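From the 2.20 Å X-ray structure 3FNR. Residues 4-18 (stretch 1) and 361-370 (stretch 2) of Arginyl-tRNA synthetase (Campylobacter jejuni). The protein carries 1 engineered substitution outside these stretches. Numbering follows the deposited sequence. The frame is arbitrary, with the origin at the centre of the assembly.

Stretch 1 (4-18) SKTFLNELANQALTN
Stretch 2, residues 361-370: VMKADLQSLN

Stretch 1 is a single helix, residues 5-17, with phi/psi near -65/-40 and i to i+4 backbone bonds from Leu8 N to Ser4 O (3.1 Å) through Thr17 N to Asn13 O (3.0 Å). Stretch 2 has no regular helix or strand; it carries two type I turns, Val361-Ala364 and Leu366-Leu369, closed by Ala364 N to Val361 O at 3.2 Å and Leu369 N to Leu366 O at 3.3 Å. Leu366 starts its turn with positive phi (72/9). The stretches run in opposite directions: CA-CA distances are 6.2 Å for Lys5-Gln367, 6.1 Å for Asn9-Asp365 and 7.2 Å for Asn13-Met362. Together they bury 538 Å².

Ser4, chi1 t, caps the helix through a weak bond from Phe7 N to Ser4 OG (3.3 Å, 157°) and does not reach stretch 2. Lys5 points toward it and gives up the largest area, 100 Å². With chi1 m, chi2 130°, chi3 107° and chi4 t, its side chain places NZ 2.8 Å from Gln367 O, donating a hydrogen bond to stretch 2. Lys5 CE lies 3.5 Å from Leu369 O and 3.8 Å from Leu366 O, so the side chain runs along the carbonyls of the second turn. Gln367 (chi1 -144°, chi2 p) brings NE2 to 3.6 Å from Lys5 CB; its backbone N is held by Asp365 OD1 at 3.1 Å (164°), with Asp365 chi1 p.

One turn on, Asn9 (chi1 t, chi2 55°) points toward stretch 2. Its OD1 is 3.4 Å from Asp365 O, but both atoms are acceptors and no hydrogen bond forms; OD1 is satisfied elsewhere in the structure. Asn9 ND2 instead donates to a water 2.9 Å away. The same water accepts from Asn13 ND2 at 3.0 Å and donates to Ala364 O at 2.9 Å, joining two successive helical turns to the first turn of stretch 2.

Ala12 CB packs 4.2 Å from Leu366 CD2, whose side chain (chi1 -89°, chi2 21°) also brings CD2 to 3.4 Å from Asn9 OD1. Asn13 (chi1 m, chi2 -22°) starts sideways, but its end approaches, with OD1 3.6 Å from Met362 O. Leu16, m/t, points toward Met362 and sets CB 3.7 Å from its SD, while Met362 CE reaches 4.3 Å from Thr17 N. Met362 is t/p/p. Thr17, chi1 m, turns its OG1 back to donate to Asn13 O at 2.5 Å; Asn18 then leaves helical phi/psi at -127/75.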

# COMPACT_ATOMS: atom_id res chain seq x y z
N SER A 4 10.04 -24.44 -27.78
CA SER A 4 10.04 -23.95 -29.15
C SER A 4 10.56 -22.52 -29.19
O SER A 4 9.88 -21.60 -28.73
CB SER A 4 8.64 -24.03 -29.77
OG SER A 4 8.64 -23.55 -31.10
N LYS A 5 11.75 -22.35 -29.75
CA LYS A 5 12.35 -21.03 -29.92
C LYS A 5 11.57 -20.18 -30.91
O LYS A 5 11.48 -18.96 -30.74
CB LYS A 5 13.82 -21.14 -30.33
CG LYS A 5 14.75 -21.34 -29.16
CD LYS A 5 15.68 -22.51 -29.41
CE LYS A 5 17.07 -22.04 -29.69
NZ LYS A 5 17.91 -23.12 -30.28
N THR A 6 11.00 -20.83 -31.93
CA THR A 6 10.15 -20.16 -32.92
C THR A 6 8.95 -19.50 -32.26
O THR A 6 8.63 -18.35 -32.55
CB THR A 6 9.65 -21.13 -34.03
OG1 THR A 6 10.76 -21.87 -34.56
CG2 THR A 6 8.97 -20.36 -35.17
N PHE A 7 8.30 -20.24 -31.36
CA PHE A 7 7.11 -19.77 -30.65
C PHE A 7 7.46 -18.64 -29.69
O PHE A 7 6.87 -17.56 -29.76
CB PHE A 7 6.43 -20.93 -29.91
CG PHE A 7 5.16 -20.53 -29.18
CD1 PHE A 7 3.99 -20.27 -29.88
CD2 PHE A 7 5.15 -20.42 -27.78
CE1 PHE A 7 2.82 -19.90 -29.22
CE2 PHE A 7 3.98 -20.04 -27.10
CZ PHE A 7 2.81 -19.79 -27.82
N LEU A 8 8.44 -18.88 -28.83
CA LEU A 8 8.94 -17.87 -27.89
C LEU A 8 9.42 -16.58 -28.59
O LEU A 8 9.21 -15.48 -28.07
CB LEU A 8 10.04 -18.44 -27.01
CG LEU A 8 9.73 -19.57 -26.03
CD1 LEU A 8 11.02 -20.08 -25.40
CD2 LEU A 8 8.74 -19.15 -24.93
N ASN A 9 10.05 -16.73 -29.75
CA ASN A 9 10.47 -15.57 -30.54
C ASN A 9 9.27 -14.74 -30.99
O ASN A 9 9.33 -13.51 -30.97
CB ASN A 9 11.30 -15.99 -31.75
CG ASN A 9 11.84 -14.80 -32.52
OD1 ASN A 9 12.52 -13.94 -31.96
ND2 ASN A 9 11.56 -14.76 -33.82
N GLU A 10 8.20 -15.41 -31.40
CA GLU A 10 6.97 -14.71 -31.78
C GLU A 10 6.39 -13.92 -30.61
O GLU A 10 6.01 -12.77 -30.78
CB GLU A 10 5.94 -15.66 -32.40
CG GLU A 10 6.19 -15.97 -33.88
CD GLU A 10 6.65 -14.76 -34.69
OE1 GLU A 10 5.88 -13.78 -34.81
OE2 GLU A 10 7.80 -14.79 -35.20
N LEU A 11 6.36 -14.55 -29.43
CA LEU A 11 5.96 -13.87 -28.19
C LEU A 11 6.88 -12.70 -27.87
O LEU A 11 6.41 -11.64 -27.43
CB LEU A 11 5.91 -14.85 -27.02
CG LEU A 11 4.83 -15.94 -27.01
CD1 LEU A 11 4.83 -16.66 -25.67
CD2 LEU A 11 3.44 -15.38 -27.30
N ALA A 12 8.18 -12.89 -28.09
CA ALA A 12 9.17 -11.82 -27.90
C ALA A 12 8.89 -10.65 -28.83
O ALA A 12 8.91 -9.50 -28.40
CB ALA A 12 10.57 -12.35 -28.09
N ASN A 13 8.58 -10.95 -30.09
CA ASN A 13 8.24 -9.92 -31.06
C ASN A 13 6.99 -9.14 -30.68
O ASN A 13 6.95 -7.92 -30.85
CB ASN A 13 8.07 -10.51 -32.45
CG ASN A 13 9.39 -10.77 -33.15
OD1 ASN A 13 10.41 -10.17 -32.82
ND2 ASN A 13 9.37 -11.65 -34.14
N GLN A 14 5.99 -9.83 -30.14
CA GLN A 14 4.74 -9.18 -29.71
C GLN A 14 4.96 -8.28 -28.50
O GLN A 14 4.41 -7.18 -28.44
CB GLN A 14 3.68 -10.23 -29.40
CG GLN A 14 3.14 -10.93 -30.65
CD GLN A 14 2.49 -12.26 -30.35
OE1 GLN A 14 2.47 -13.15 -31.21
NE2 GLN A 14 1.95 -12.41 -29.14
N ALA A 15 5.76 -8.77 -27.56
CA ALA A 15 6.13 -8.02 -26.37
C ALA A 15 6.91 -6.76 -26.71
O ALA A 15 6.65 -5.70 -26.17
CB ALA A 15 6.96 -8.91 -25.45
N LEU A 16 7.87 -6.89 -27.63
CA LEU A 16 8.77 -5.78 -27.96
C LEU A 16 8.18 -4.75 -28.93
O LEU A 16 8.63 -3.60 -28.96
CB LEU A 16 10.11 -6.31 -28.47
CG LEU A 16 10.95 -7.16 -27.51
CD1 LEU A 16 12.01 -7.92 -28.30
CD2 LEU A 16 11.58 -6.32 -26.41
N THR A 17 7.19 -5.16 -29.73
CA THR A 17 6.52 -4.26 -30.66
C THR A 17 5.60 -3.29 -29.90
O THR A 17 5.47 -2.12 -30.26
CB THR A 17 5.73 -5.04 -31.74
OG1 THR A 17 6.61 -5.96 -32.40
CG2 THR A 17 5.11 -4.11 -32.80
N ASN A 18 4.98 -3.79 -28.83
CA ASN A 18 4.13 -2.95 -27.97
C ASN A 18 4.57 -3.06 -26.51
O ASN A 18 3.87 -3.71 -25.72
CB ASN A 18 2.66 -3.35 -28.09
CG ASN A 18 2.23 -3.59 -29.53
OD1 ASN A 18 1.90 -2.66 -30.26
ND2 ASN A 18 2.23 -4.86 -29.94
N VAL A 361 17.76 -4.74 -33.31
CA VAL A 361 18.01 -6.15 -33.01
C VAL A 361 16.73 -6.98 -33.06
O VAL A 361 16.76 -8.19 -32.84
CB VAL A 361 18.70 -6.33 -31.63
CG1 VAL A 361 19.95 -5.47 -31.54
CG2 VAL A 361 17.75 -5.98 -30.49
N MET A 362 15.62 -6.31 -33.35
CA MET A 362 14.28 -6.89 -33.44
C MET A 362 14.19 -8.04 -34.45
O MET A 362 13.53 -9.05 -34.19
CB MET A 362 13.29 -5.79 -33.83
CG MET A 362 11.83 -6.18 -33.73
SD MET A 362 11.25 -6.15 -32.03
CE MET A 362 10.89 -4.40 -31.83
N LYS A 363 14.86 -7.86 -35.58
CA LYS A 363 14.90 -8.82 -36.70
C LYS A 363 15.57 -10.16 -36.39
O LYS A 363 15.44 -11.10 -37.17
CB LYS A 363 15.57 -8.18 -37.92
CG LYS A 363 16.65 -7.13 -37.59
CD LYS A 363 18.04 -7.73 -37.36
CE LYS A 363 18.98 -7.51 -38.55
NZ LYS A 363 18.75 -8.48 -39.66
N ALA A 364 16.29 -10.24 -35.27
CA ALA A 364 16.91 -11.49 -34.84
C ALA A 364 15.84 -12.51 -34.46
O ALA A 364 14.76 -12.14 -34.01
CB ALA A 364 17.82 -11.24 -33.68
N ASP A 365 16.13 -13.80 -34.67
CA ASP A 365 15.12 -14.83 -34.47
C ASP A 365 15.32 -15.70 -33.23
O ASP A 365 14.49 -16.56 -32.93
CB ASP A 365 14.97 -15.70 -35.72
CG ASP A 365 16.29 -16.32 -36.17
OD1 ASP A 365 17.17 -16.62 -35.32
OD2 ASP A 365 16.45 -16.52 -37.39
N LEU A 366 16.44 -15.48 -32.53
CA LEU A 366 16.75 -16.15 -31.25
C LEU A 366 17.12 -17.63 -31.39
O LEU A 366 17.28 -18.34 -30.39
CB LEU A 366 15.61 -15.96 -30.24
CG LEU A 366 15.57 -14.75 -29.29
CD1 LEU A 366 16.40 -13.58 -29.75
CD2 LEU A 366 14.14 -14.32 -29.04
N GLN A 367 17.28 -18.10 -32.62
CA GLN A 367 17.52 -19.51 -32.89
C GLN A 367 18.87 -20.00 -32.36
O GLN A 367 19.02 -21.17 -32.03
CB GLN A 367 17.38 -19.79 -34.39
CG GLN A 367 16.76 -21.14 -34.73
CD GLN A 367 15.33 -21.28 -34.23
OE1 GLN A 367 14.46 -20.46 -34.54
NE2 GLN A 367 15.09 -22.32 -33.45
N SER A 368 19.84 -19.10 -32.24
CA SER A 368 21.19 -19.47 -31.79
C SER A 368 21.36 -19.56 -30.27
O SER A 368 22.43 -19.95 -29.80
CB SER A 368 22.22 -18.50 -32.34
OG SER A 368 22.15 -17.26 -31.65
N LEU A 369 20.33 -19.18 -29.52
CA LEU A 369 20.37 -19.24 -28.06
C LEU A 369 20.66 -20.64 -27.52
O LEU A 369 20.03 -21.62 -27.95
CB LEU A 369 19.05 -18.72 -27.48
CG LEU A 369 18.95 -17.31 -26.90
CD1 LEU A 369 19.88 -16.31 -27.54
CD2 LEU A 369 17.50 -16.83 -26.99
N ASN A 370 21.61 -20.74 -26.61
CA ASN A 370 21.88 -21.98 -25.89
C ASN A 370 20.78 -22.22 -24.85
O ASN A 370 19.93 -21.36 -24.65
CB ASN A 370 23.30 -21.98 -25.28
CG ASN A 370 23.50 -20.92 -24.20
OD1 ASN A 370 22.56 -20.37 -23.64
ND2 ASN A 370 24.76 -20.64 -23.90
O HOH W 1 12.13 -12.28 -35.23